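Condensin complex subunit 3 (Schizosaccharomyces pombe, PDB 5OQR) is a regulatory HEAT-repeat subunit of condensin, the complex required to convert interphase chromatin into condensed, mitotic-like chromosomes. Local coordinates at residues A[145-150]-A[180-185]; A[100-105]-A[138-143]; A[207-212]-A[244-249]; A[166-171]-A[190-195]. All blocks are in the same frame, centred on the assembly; numbering follows the deposited sequence.

The four contacts lie close together on the helical solenoid, the segments of contacts 1 and 4 alternating along the chain. Contacts 2 and 3, each a pair of helices running broadly the same way, are buried and largely apolar, though the aliphatic part of a glutamate joins contact 2. Contacts 1 and 4 are partly buried and have more polar side chains. Helix 135-145 serves contact 2 and leads into contact 1. L180 of contact 1 packs on L167 and I193 of contact 4 and on V208 and V212 of contact 3, so helix 173-182 also packs against both. R138 of contact 2 and D170 of contact 4 form a salt bridge. Contact 4 alone is touched by another protein chain.

Contact 1. Residues A[145-150]-A[180-185]; sequences LSRLQE and LLNIEV
S146 meets N182 where the end of HEAT repeat 3 lies against helix 173-182 of HEAT repeat 4 and the residues that follow it. S146 CB is 3.7 Å from N182 CB, and S146 OG, set between its backbone N and carbonyl carbon (chi1 63°), is 3.6 Å from the same CB. That hydroxyl is hydrogen-bonded to V143 O, so it meets N182 as packing. R147 starts away from the other segment, but its chain bends at chi2 and NH2 comes to 3.8 Å from N182 OD1. The guanidinium and amide planes stand 55° apart, and N182 ND2 bonds S178 O. Q149 extends beyond CG toward the opposing backbone, with OE1 3.4 Å from I183 CA and NE2 4.2 Å from E184 CB. An alanine in place of Q149 would probably open a gap beside the backbone of N182 and I183, which the amide now covers. At E150 two like charges approach, and R160, salt-bridged to E184 and in a long, weak ion pair with E150, probably offsets them. The carboxylate planes are 87° apart, with E150 OE2 4.2 Å from E184 OE1.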
loop_
_atom_site.group_PDB
_atom_site.type_symbol
_atom_site.label_atom_id
_atom_site.label_comp_id
_atom_site.label_asym_id
_atom_site.label_seq_id
_atom_site.Cartn_x
_atom_site.Cartn_y
_atom_site.Cartn_z
ATOM N N LEU A 145 -0.905 -32.854 -1.433
ATOM C CA LEU A 145 -1.189 -32.840 -2.861
ATOM C C LEU A 145 -0.000 -32.312 -3.654
ATOM O O LEU A 145 0.301 -32.812 -4.744
ATOM C CB LEU A 145 -2.438 -32.001 -3.124
ATOM C CG LEU A 145 -3.227 -32.349 -4.385
ATOM C CD1 LEU A 145 -4.657 -31.870 -4.255
ATOM C CD2 LEU A 145 -2.589 -31.743 -5.609
ATOM N N SER A 146 0.700 -31.311 -3.115
ATOM C CA SER A 146 1.852 -30.742 -3.805
ATOM C C SER A 146 2.948 -31.766 -4.065
ATOM O O SER A 146 3.900 -31.456 -4.788
ATOM C CB SER A 146 2.426 -29.579 -2.993
ATOM O OG SER A 146 2.913 -30.022 -1.741
ATOM N N ARG A 147 2.849 -32.966 -3.494
ATOM C CA ARG A 147 3.821 -34.015 -3.764
ATOM C C ARG A 147 3.536 -34.768 -5.057
ATOM O O ARG A 147 4.355 -35.600 -5.462
ATOM C CB ARG A 147 3.855 -34.997 -2.592
ATOM C CG ARG A 147 4.370 -34.386 -1.301
ATOM C CD ARG A 147 5.876 -34.175 -1.351
ATOM N NE ARG A 147 6.337 -33.254 -0.315
ATOM C CZ ARG A 147 6.517 -31.946 -0.484
ATOM N NH1 ARG A 147 6.282 -31.374 -1.658
ATOM N NH2 ARG A 147 6.940 -31.203 0.529
ATOM N N LEU A 148 2.406 -34.497 -5.711
ATOM C CA LEU A 148 2.052 -35.128 -6.977
ATOM C C LEU A 148 1.925 -34.098 -8.094
ATOM O O LEU A 148 1.137 -34.273 -9.026
ATOM C CB LEU A 148 0.753 -35.921 -6.836
ATOM C CG LEU A 148 0.730 -37.005 -5.755
ATOM C CD1 LEU A 148 -0.639 -37.663 -5.700
ATOM C CD2 LEU A 148 1.811 -38.046 -5.998
ATOM N N GLN A 149 2.697 -33.018 -8.014
ATOM C CA GLN A 149 2.625 -31.972 -9.024
ATOM C C GLN A 149 3.198 -32.465 -10.346
ATOM O O GLN A 149 4.246 -33.116 -10.384
ATOM C CB GLN A 149 3.377 -30.729 -8.553
ATOM C CG GLN A 149 2.695 -29.999 -7.406
ATOM C CD GLN A 149 3.378 -28.693 -7.039
ATOM O OE1 GLN A 149 2.718 -27.718 -6.684
ATOM N NE2 GLN A 149 4.704 -28.668 -7.117
ATOM N N GLU A 150 2.504 -32.136 -11.434
ATOM C CA GLU A 150 2.881 -32.582 -12.772
ATOM C C GLU A 150 3.334 -34.038 -12.773
ATOM O O GLU A 150 2.543 -34.945 -12.507
ATOM C CB GLU A 150 3.987 -31.690 -13.346
ATOM C CG GLU A 150 3.481 -30.368 -13.932
ATOM C CD GLU A 150 4.010 -30.084 -15.332
ATOM O OE1 GLU A 150 4.816 -30.885 -15.851
ATOM O OE2 GLU A 150 3.616 -29.051 -15.918
ATOM N N LEU A 180 1.836 -21.211 -1.139
ATOM C CA LEU A 180 2.896 -20.336 -1.620
ATOM C C LEU A 180 4.265 -20.988 -1.496
ATOM O O LEU A 180 5.179 -20.663 -2.263
ATOM C CB LEU A 180 2.852 -19.022 -0.841
ATOM C CG LEU A 180 3.898 -17.945 -1.129
ATOM C CD1 LEU A 180 4.033 -17.678 -2.618
ATOM C CD2 LEU A 180 3.516 -16.677 -0.384
ATOM N N LEU A 181 4.426 -21.914 -0.552
ATOM C CA LEU A 181 5.728 -22.498 -0.259
ATOM C C LEU A 181 5.996 -23.803 -0.998
ATOM O O LEU A 181 7.135 -24.281 -0.972
ATOM C CB LEU A 181 5.862 -22.742 1.247
ATOM C CG LEU A 181 6.476 -21.603 2.060
ATOM C CD1 LEU A 181 6.256 -21.834 3.544
ATOM C CD2 LEU A 181 7.961 -21.477 1.758
ATOM N N ASN A 182 4.993 -24.390 -1.651
ATOM C CA ASN A 182 5.161 -25.681 -2.304
ATOM C C ASN A 182 4.725 -25.704 -3.760
ATOM O O ASN A 182 4.928 -26.724 -4.424
ATOM C CB ASN A 182 4.384 -26.766 -1.543
ATOM C CG ASN A 182 4.755 -26.825 -0.076
ATOM O OD1 ASN A 182 5.630 -27.592 0.326
ATOM N ND2 ASN A 182 4.093 -26.007 0.734
ATOM N N ILE A 183 4.144 -24.622 -4.281
ATOM C CA ILE A 183 3.722 -24.614 -5.676
ATOM C C ILE A 183 4.938 -24.489 -6.589
ATOM O O ILE A 183 5.997 -23.979 -6.206
ATOM C CB ILE A 183 2.713 -23.482 -5.928
ATOM C CG1 ILE A 183 2.206 -23.529 -7.369
ATOM C CG2 ILE A 183 3.343 -22.124 -5.632
ATOM C CD1 ILE A 183 0.891 -22.815 -7.571
ATOM N N GLU A 184 4.781 -24.971 -7.821
ATOM C CA GLU A 184 5.861 -24.891 -8.793
ATOM C C GLU A 184 6.091 -23.443 -9.204
ATOM O O GLU A 184 5.168 -22.624 -9.232
ATOM C CB GLU A 184 5.555 -25.748 -10.025
ATOM C CG GLU A 184 4.787 -25.039 -11.145
ATOM C CD GLU A 184 4.605 -25.912 -12.370
ATOM O OE1 GLU A 184 3.511 -26.498 -12.534
ATOM O OE2 GLU A 184 5.566 -26.020 -13.164
ATOM N N VAL A 185 7.340 -23.132 -9.530
ATOM C CA VAL A 185 7.744 -21.785 -9.908
ATOM C C VAL A 185 7.948 -21.765 -11.417
ATOM O O VAL A 185 8.881 -22.385 -11.937
ATOM C CB VAL A 185 9.015 -21.351 -9.165
ATOM C CG1 VAL A 185 9.477 -19.985 -9.638
ATOM C CG2 VAL A 185 8.767 -21.334 -7.666
#

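Contact 2. Residues A[100-105]-A[138-143]; sequences CCQIIA and RLEAVV
E140 and Q102 carry the flat groups among the touching side chains, a carboxylate and an amide, and the two do not stack. The carboxylate of E140 meets the backbone of the other helix, OE1 lying 4.0 Å from Q102 CA. Q102 CG stands anti to the backbone N (chi1 -177°), and the extended chain beyond it takes the amide past this point, where its OE1 is hydrogen-bonded to R99 NH1. Side chain to side chain, the pair meets through aliphatic carbons: Q102 CB is 4.2 Å from E140 CG. E140 has the largest share of the buried surface, and its CB lies 3.8 Å from C101 CB and 3.9 Å from Q102 N.

Around E140 the packing passes to small residues. C101 SG, beside its own backbone N, reaches A141 CB at 4.2 Å, although the CB bond of A141 points away overall. One turn further on, A105 CB sits 4.0 Å from V143 CG1, the methyl anti to the backbone N of V143 (chi1 -176°).

These are neighbouring helices of the HEAT solenoid, 94-108 in repeat 2 and 135-145 in repeat 3, running nearly parallel at 24° with segment axes 8.0 Å apart. Helix 135-145 also faces the next repeat: V142 and V143 pack on S178 of helix 173-182, and R138 forms a salt bridge with D170. No hydrogen bond or salt bridge crosses between the two segments, which implies that the repeats are held together here by close van der Waals fit between short side chains and the aliphatic part of E140.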
loop_
_atom_site.group_PDB
_atom_site.type_symbol
_atom_site.label_atom_id
_atom_site.label_comp_id
_atom_site.label_asym_id
_atom_site.label_seq_id
_atom_site.Cartn_x
_atom_site.Cartn_y
_atom_site.Cartn_z
ATOM N N CYS A 100 -4.747 -37.589 8.793
ATOM C CA CYS A 100 -4.553 -38.354 7.566
ATOM C C CYS A 100 -3.775 -37.542 6.537
ATOM O O CYS A 100 -2.775 -38.015 5.984
ATOM C CB CYS A 100 -5.904 -38.790 6.999
ATOM S SG CYS A 100 -6.606 -40.257 7.788
ATOM N N CYS A 101 -4.221 -36.314 6.269
ATOM C CA CYS A 101 -3.483 -35.450 5.354
ATOM C C CYS A 101 -2.092 -35.149 5.891
ATOM O O CYS A 101 -1.116 -35.121 5.133
ATOM C CB CYS A 101 -4.258 -34.155 5.118
ATOM S SG CYS A 101 -5.801 -34.373 4.207
ATOM N N GLN A 102 -1.982 -34.918 7.201
ATOM C CA GLN A 102 -0.678 -34.670 7.807
ATOM C C GLN A 102 0.266 -35.838 7.563
ATOM O O GLN A 102 1.411 -35.650 7.134
ATOM C CB GLN A 102 -0.844 -34.416 9.305
ATOM C CG GLN A 102 0.447 -34.084 10.035
ATOM C CD GLN A 102 0.249 -33.962 11.531
ATOM O OE1 GLN A 102 -0.584 -34.652 12.116
ATOM N NE2 GLN A 102 1.015 -33.080 12.161
ATOM N N ILE A 103 -0.199 -37.059 7.827
ATOM C CA ILE A 103 0.654 -38.232 7.670
ATOM C C ILE A 103 1.004 -38.441 6.202
ATOM O O ILE A 103 2.177 -38.588 5.842
ATOM C CB ILE A 103 -0.028 -39.476 8.269
ATOM C CG1 ILE A 103 -0.294 -39.270 9.763
ATOM C CG2 ILE A 103 0.847 -40.709 8.072
ATOM C CD1 ILE A 103 -1.242 -40.285 10.362
ATOM N N ILE A 104 -0.008 -38.456 5.333
ATOM C CA ILE A 104 0.236 -38.716 3.917
ATOM C C ILE A 104 1.242 -37.721 3.358
ATOM O O ILE A 104 2.139 -38.091 2.591
ATOM C CB ILE A 104 -1.089 -38.687 3.133
ATOM C CG1 ILE A 104 -1.956 -39.881 3.537
ATOM C CG2 ILE A 104 -0.830 -38.705 1.622
ATOM C CD1 ILE A 104 -3.349 -39.839 2.977
ATOM N N ALA A 105 1.113 -36.446 3.729
ATOM C CA ALA A 105 2.022 -35.429 3.214
ATOM C C ALA A 105 3.469 -35.773 3.534
ATOM O O ALA A 105 4.350 -35.675 2.672
ATOM C CB ALA A 105 1.660 -34.060 3.791
ATOM N N ARG A 138 -7.181 -28.166 4.924
ATOM C CA ARG A 138 -6.668 -27.595 3.684
ATOM C C ARG A 138 -5.160 -27.398 3.755
ATOM O O ARG A 138 -4.430 -27.743 2.819
ATOM C CB ARG A 138 -7.368 -26.269 3.397
ATOM C CG ARG A 138 -8.806 -26.412 2.936
ATOM C CD ARG A 138 -9.458 -25.051 2.792
ATOM N NE ARG A 138 -10.009 -24.582 4.062
ATOM C CZ ARG A 138 -10.216 -23.306 4.372
ATOM N NH1 ARG A 138 -9.905 -22.345 3.513
ATOM N NH2 ARG A 138 -10.725 -22.988 5.554
ATOM N N LEU A 139 -4.677 -26.837 4.865
ATOM C CA LEU A 139 -3.248 -26.602 5.030
ATOM C C LEU A 139 -2.452 -27.867 4.732
ATOM O O LEU A 139 -1.584 -27.881 3.853
ATOM C CB LEU A 139 -2.969 -26.107 6.452
ATOM C CG LEU A 139 -1.674 -25.323 6.689
ATOM C CD1 LEU A 139 -1.647 -24.799 8.114
ATOM C CD2 LEU A 139 -0.430 -26.156 6.408
ATOM N N GLU A 140 -2.738 -28.947 5.459
ATOM C CA GLU A 140 -2.000 -30.188 5.265
ATOM C C GLU A 140 -2.329 -30.857 3.938
ATOM O O GLU A 140 -1.529 -31.661 3.450
ATOM C CB GLU A 140 -2.291 -31.150 6.418
ATOM C CG GLU A 140 -1.901 -30.615 7.781
ATOM C CD GLU A 140 -0.406 -30.426 7.927
ATOM O OE1 GLU A 140 0.344 -30.921 7.060
ATOM O OE2 GLU A 140 0.019 -29.780 8.908
ATOM N N ALA A 141 -3.482 -30.545 3.344
ATOM C CA ALA A 141 -3.870 -31.200 2.100
ATOM C C ALA A 141 -3.027 -30.710 0.931
ATOM O O ALA A 141 -2.567 -31.513 0.112
ATOM C CB ALA A 141 -5.355 -30.967 1.827
ATOM N N VAL A 142 -2.813 -29.397 0.832
ATOM C CA VAL A 142 -2.013 -28.865 -0.268
ATOM C C VAL A 142 -0.580 -29.370 -0.164
ATOM O O VAL A 142 0.069 -29.657 -1.176
ATOM C CB VAL A 142 -2.076 -27.325 -0.292
ATOM C CG1 VAL A 142 -3.525 -26.851 -0.350
ATOM C CG2 VAL A 142 -1.367 -26.723 0.913
ATOM N N VAL A 143 -0.067 -29.495 1.063
ATOM C CA VAL A 143 1.270 -30.049 1.252
ATOM C C VAL A 143 1.315 -31.479 0.734
ATOM O O VAL A 143 2.242 -31.871 0.014
ATOM C CB VAL A 143 1.681 -29.974 2.735
ATOM C CG1 VAL A 143 3.109 -30.471 2.919
ATOM C CG2 VAL A 143 1.548 -28.552 3.260
#

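Contact 3. Residues A[207-212]-A[244-249]; sequences CVYARV and KAAADM
Y209 presents one face of its ring to A246 and has by far the largest surface buried by the contact. A246 CB lies over the centre of the ring, 3.9 Å from the centroid and 10° off the normal, a CH-pi arrangement. The root of the tyrosine is held as well: Y209 CB lies 4.2 Å from A245 CB and 3.9 Å from A245 O.

M249 comes next in buried surface. Its chain leaves with CG anti to the backbone N and bends at the sulfur (chi3 68°), and the terminal CE arrives 3.9 Å from Y209 CD1, oblique to the ring. Its CB meets the tyrosine backbone instead, 4.0 Å from Y209 O. A245, which buries almost as much, turns its CB toward the opposing helix and also approaches A210 CB.

The helices belong to a HEAT-repeat solenoid, helix 240-257 lying in repeat 5 and helix 202-212 coming before that repeat in the chain. Their segment axes approach to 8.3 Å at 42°. Helix 224-235, also of repeat 5, closes on the same cluster, with I230 against both Y209 and M249 and W233 against Y209. An alanine in place of Y209 would probably leave A246 CB and M249 CE facing a gap between the helices, with the CH-pi contact lost.

The first helix widens into a pi-type turn over residues 208-212: C207 O accepts from R211 N and also from V212 N at 3.1 Å.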
loop_
_atom_site.group_PDB
_atom_site.type_symbol
_atom_site.label_atom_id
_atom_site.label_comp_id
_atom_site.label_asym_id
_atom_site.label_seq_id
_atom_site.Cartn_x
_atom_site.Cartn_y
_atom_site.Cartn_z
ATOM N N CYS A 207 7.423 -14.207 2.930
ATOM C CA CYS A 207 7.770 -15.492 2.336
ATOM C C CYS A 207 8.132 -15.351 0.865
ATOM O O CYS A 207 8.979 -16.098 0.363
ATOM C CB CYS A 207 6.614 -16.479 2.500
ATOM S SG CYS A 207 6.805 -17.586 3.909
ATOM N N VAL A 208 7.512 -14.403 0.162
ATOM C CA VAL A 208 7.780 -14.250 -1.265
ATOM C C VAL A 208 9.231 -13.852 -1.490
ATOM O O VAL A 208 9.905 -14.375 -2.385
ATOM C CB VAL A 208 6.812 -13.228 -1.891
ATOM C CG1 VAL A 208 6.952 -13.231 -3.405
ATOM C CG2 VAL A 208 5.371 -13.524 -1.499
ATOM N N TYR A 209 9.738 -12.923 -0.678
ATOM C CA TYR A 209 11.121 -12.483 -0.815
ATOM C C TYR A 209 12.097 -13.440 -0.146
ATOM O O TYR A 209 13.224 -13.604 -0.627
ATOM C CB TYR A 209 11.293 -11.087 -0.213
ATOM C CG TYR A 209 10.276 -10.074 -0.681
ATOM C CD1 TYR A 209 10.316 -9.564 -1.971
ATOM C CD2 TYR A 209 9.283 -9.615 0.173
ATOM C CE1 TYR A 209 9.390 -8.635 -2.400
ATOM C CE2 TYR A 209 8.354 -8.686 -0.245
ATOM C CZ TYR A 209 8.411 -8.198 -1.532
ATOM O OH TYR A 209 7.485 -7.270 -1.955
ATOM N N ALA A 210 11.687 -14.081 0.948
ATOM C CA ALA A 210 12.623 -14.856 1.756
ATOM C C ALA A 210 12.840 -16.259 1.203
ATOM O O ALA A 210 13.956 -16.785 1.272
ATOM C CB ALA A 210 12.121 -14.933 3.197
ATOM N N ARG A 211 11.801 -16.883 0.658
ATOM C CA ARG A 211 11.879 -18.283 0.259
ATOM C C ARG A 211 11.527 -18.525 -1.199
ATOM O O ARG A 211 12.213 -19.299 -1.870
ATOM C CB ARG A 211 10.948 -19.134 1.138
ATOM C CG ARG A 211 11.058 -18.861 2.633
ATOM C CD ARG A 211 11.357 -20.126 3.417
ATOM N NE ARG A 211 12.744 -20.552 3.260
ATOM C CZ ARG A 211 13.293 -21.577 3.903
ATOM N NH1 ARG A 211 14.566 -21.886 3.695
ATOM N NH2 ARG A 211 12.573 -22.295 4.757
ATOM N N VAL A 212 10.482 -17.879 -1.713
ATOM C CA VAL A 212 9.938 -18.269 -3.009
ATOM C C VAL A 212 10.785 -17.719 -4.150
ATOM O O VAL A 212 11.037 -18.415 -5.138
ATOM C CB VAL A 212 8.472 -17.814 -3.125
ATOM C CG1 VAL A 212 7.831 -18.426 -4.360
ATOM C CG2 VAL A 212 7.688 -18.191 -1.876
ATOM N N LYS A 244 12.764 -5.837 5.378
ATOM C CA LYS A 244 14.119 -6.339 5.585
ATOM C C LYS A 244 14.407 -7.533 4.685
ATOM O O LYS A 244 15.528 -7.686 4.189
ATOM C CB LYS A 244 14.315 -6.721 7.050
ATOM C CG LYS A 244 15.643 -6.300 7.639
ATOM C CD LYS A 244 16.821 -6.878 6.885
ATOM C CE LYS A 244 18.121 -6.588 7.616
ATOM N NZ LYS A 244 19.318 -6.950 6.815
ATOM N N ALA A 245 13.411 -8.394 4.471
ATOM C CA ALA A 245 13.612 -9.565 3.625
ATOM C C ALA A 245 13.822 -9.163 2.172
ATOM O O ALA A 245 14.615 -9.786 1.459
ATOM C CB ALA A 245 12.419 -10.512 3.750
ATOM N N ALA A 246 13.117 -8.127 1.714
ATOM C CA ALA A 246 13.286 -7.666 0.341
ATOM C C ALA A 246 14.642 -7.003 0.148
ATOM O O ALA A 246 15.272 -7.158 -0.903
ATOM C CB ALA A 246 12.161 -6.702 -0.026
ATOM N N ALA A 247 15.107 -6.260 1.153
ATOM C CA ALA A 247 16.418 -5.630 1.066
ATOM C C ALA A 247 17.536 -6.663 1.087
ATOM O O ALA A 247 18.583 -6.454 0.466
ATOM C CB ALA A 247 16.594 -4.631 2.207
ATOM N N ASP A 248 17.337 -7.780 1.792
ATOM C CA ASP A 248 18.356 -8.823 1.833
ATOM C C ASP A 248 18.413 -9.590 0.519
ATOM O O ASP A 248 19.498 -9.942 0.047
ATOM C CB ASP A 248 18.087 -9.773 3.001
ATOM C CG ASP A 248 18.563 -9.216 4.331
ATOM O OD1 ASP A 248 18.759 -7.989 4.430
ATOM O OD2 ASP A 248 18.740 -10.007 5.281
ATOM N N MET A 249 17.254 -9.865 -0.083
ATOM C CA MET A 249 17.237 -10.492 -1.400
ATOM C C MET A 249 17.939 -9.614 -2.421
ATOM O O MET A 249 18.636 -10.113 -3.311
ATOM C CB MET A 249 15.796 -10.756 -1.828
ATOM C CG MET A 249 15.627 -11.192 -3.285
ATOM S SD MET A 249 13.931 -11.003 -3.857
ATOM C CE MET A 249 13.771 -9.219 -3.853
#

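Contact 4. Residues A[166-171]-A[190-195]; sequences LLQNDP and LPFILE
A mixed contact, apolar at L167 and with polar side chains at Q168 and E195, joins the end of helix 158-169 to F192, I193 and E195 of helix 190-195. It is partly buried, and no hydrogen bond crosses between the segments. The backbones stay well apart, with Q168 CA 7.1 Å from F192 CA, so side chains do the touching.

The apolar half rests on one methyl. L167 CD2 lies 4.2 Å from F192 CB and 4.3 Å from I193 CG2, even though the CB bond of I193 points away from this helix. Beside it, Q168 CG stands anti to the backbone N (chi1 -179°), and the chain, extended beyond it, brings the amide nitrogen to the phenyl ring: NE2 is 3.4 Å from F192 CE1. The approach is oblique, with amide and ring planes 38° apart. The CG of Q168 is 4.0 Å from E195 OE1, where the amide and carboxylate planes differ by 61°.

HEAT repeat 4 takes in helices 158-169 and 173-182 and reaches into the start of the short helix 190-195. Helix 173-182 underlies the apolar half: L180 packs on L167 and on I193, and V179 adds to the support of L167.

This end of helix 158-169, together with E195, also meets another protein of the assembly. There E195 OE2 is salt-bridged to a basic side chain belonging to that other chain, and aromatic packing from the same chain reaches L166.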
loop_
_atom_site.group_PDB
_atom_site.type_symbol
_atom_site.label_atom_id
_atom_site.label_comp_id
_atom_site.label_asym_id
_atom_site.label_seq_id
_atom_site.Cartn_x
_atom_site.Cartn_y
_atom_site.Cartn_z
ATOM N N LEU A 166 -6.502 -21.536 -4.603
ATOM C CA LEU A 166 -6.525 -21.348 -3.155
ATOM C C LEU A 166 -5.553 -20.256 -2.728
ATOM O O LEU A 166 -5.908 -19.370 -1.943
ATOM C CB LEU A 166 -6.191 -22.663 -2.452
ATOM C CG LEU A 166 -7.224 -23.777 -2.605
ATOM C CD1 LEU A 166 -6.672 -25.077 -2.069
ATOM C CD2 LEU A 166 -8.515 -23.412 -1.890
ATOM N N LEU A 167 -4.320 -20.318 -3.229
ATOM C CA LEU A 167 -3.326 -19.277 -3.006
ATOM C C LEU A 167 -3.936 -17.898 -3.207
ATOM O O LEU A 167 -3.593 -16.944 -2.503
ATOM C CB LEU A 167 -2.145 -19.475 -3.960
ATOM C CG LEU A 167 -1.085 -18.375 -3.995
ATOM C CD1 LEU A 167 -0.322 -18.347 -2.689
ATOM C CD2 LEU A 167 -0.145 -18.579 -5.169
ATOM N N GLN A 168 -4.847 -17.796 -4.169
ATOM C CA GLN A 168 -5.391 -16.518 -4.599
ATOM C C GLN A 168 -6.655 -16.121 -3.852
ATOM O O GLN A 168 -6.900 -14.924 -3.662
ATOM C CB GLN A 168 -5.668 -16.582 -6.102
ATOM C CG GLN A 168 -6.211 -15.312 -6.726
ATOM C CD GLN A 168 -6.430 -15.437 -8.231
ATOM O OE1 GLN A 168 -7.100 -14.599 -8.828
ATOM N NE2 GLN A 168 -5.873 -16.477 -8.849
ATOM N N ASN A 169 -7.460 -17.092 -3.413
ATOM C CA ASN A 169 -8.758 -16.803 -2.820
ATOM C C ASN A 169 -8.985 -17.425 -1.449
ATOM O O ASN A 169 -10.000 -17.111 -0.821
ATOM C CB ASN A 169 -9.885 -17.271 -3.753
ATOM C CG ASN A 169 -9.916 -16.504 -5.058
ATOM O OD1 ASN A 169 -9.323 -16.921 -6.052
ATOM N ND2 ASN A 169 -10.604 -15.368 -5.059
ATOM N N ASP A 170 -8.094 -18.283 -0.967
ATOM C CA ASP A 170 -8.320 -18.927 0.319
ATOM C C ASP A 170 -8.398 -17.869 1.419
ATOM O O ASP A 170 -7.524 -16.994 1.490
ATOM C CB ASP A 170 -7.205 -19.921 0.633
ATOM C CG ASP A 170 -7.476 -20.713 1.896
ATOM O OD1 ASP A 170 -7.408 -20.126 2.997
ATOM O OD2 ASP A 170 -7.755 -21.925 1.789
ATOM N N PRO A 171 -9.409 -17.912 2.293
ATOM C CA PRO A 171 -9.518 -16.884 3.342
ATOM C C PRO A 171 -8.526 -17.047 4.480
ATOM O O PRO A 171 -8.403 -16.127 5.299
ATOM C CB PRO A 171 -10.958 -17.048 3.843
ATOM C CG PRO A 171 -11.280 -18.472 3.575
ATOM C CD PRO A 171 -10.557 -18.835 2.309
ATOM N N LEU A 190 4.130 -17.743 -11.871
ATOM C CA LEU A 190 4.851 -16.580 -11.354
ATOM C C LEU A 190 3.927 -15.407 -11.055
ATOM O O LEU A 190 4.002 -14.861 -9.941
ATOM C CB LEU A 190 5.956 -16.205 -12.349
ATOM C CG LEU A 190 7.087 -15.246 -11.962
ATOM C CD1 LEU A 190 7.043 -14.828 -10.513
ATOM C CD2 LEU A 190 8.427 -15.892 -12.279
ATOM N N PRO A 191 3.047 -14.975 -11.959
ATOM C CA PRO A 191 2.240 -13.778 -11.671
ATOM C C PRO A 191 1.465 -13.858 -10.368
ATOM O O PRO A 191 1.187 -12.819 -9.756
ATOM C CB PRO A 191 1.296 -13.697 -12.878
ATOM C CG PRO A 191 1.993 -14.434 -13.958
ATOM C CD PRO A 191 2.737 -15.538 -13.283
ATOM N N PHE A 192 1.109 -15.062 -9.920
ATOM C CA PHE A 192 0.264 -15.193 -8.740
ATOM C C PHE A 192 1.068 -15.150 -7.449
ATOM O O PHE A 192 0.574 -14.636 -6.439
ATOM C CB PHE A 192 -0.543 -16.488 -8.823
ATOM C CG PHE A 192 -1.376 -16.596 -10.066
ATOM C CD1 PHE A 192 -2.690 -16.162 -10.077
ATOM C CD2 PHE A 192 -0.839 -17.121 -11.230
ATOM C CE1 PHE A 192 -3.456 -16.256 -11.221
ATOM C CE2 PHE A 192 -1.599 -17.218 -12.378
ATOM C CZ PHE A 192 -2.909 -16.784 -12.374
ATOM N N ILE A 193 2.297 -15.672 -7.451
ATOM C CA ILE A 193 3.117 -15.594 -6.248
ATOM C C ILE A 193 3.555 -14.156 -6.006
ATOM O O ILE A 193 3.673 -13.720 -4.855
ATOM C CB ILE A 193 4.324 -16.550 -6.335
ATOM C CG1 ILE A 193 5.376 -16.034 -7.323
ATOM C CG2 ILE A 193 3.860 -17.954 -6.725
ATOM C CD1 ILE A 193 6.636 -16.870 -7.376
ATOM N N LEU A 194 3.787 -13.395 -7.077
ATOM C CA LEU A 194 4.155 -11.993 -6.924
ATOM C C LEU A 194 3.002 -11.181 -6.352
ATOM O O LEU A 194 3.221 -10.251 -5.568
ATOM C CB LEU A 194 4.603 -11.424 -8.269
ATOM C CG LEU A 194 6.098 -11.500 -8.595
ATOM C CD1 LEU A 194 6.767 -12.741 -8.010
ATOM C CD2 LEU A 194 6.300 -11.442 -10.105
ATOM N N GLU A 195 1.767 -11.516 -6.727
ATOM C CA GLU A 195 0.619 -10.858 -6.118
ATOM C C GLU A 195 0.640 -11.008 -4.604
ATOM O O GLU A 195 0.193 -10.107 -3.885
ATOM C CB GLU A 195 -0.678 -11.427 -6.692
ATOM C CG GLU A 195 -1.929 -10.716 -6.204
ATOM C CD GLU A 195 -3.200 -11.323 -6.762
ATOM O OE1 GLU A 195 -3.307 -12.568 -6.779
ATOM O OE2 GLU A 195 -4.090 -10.556 -7.188
#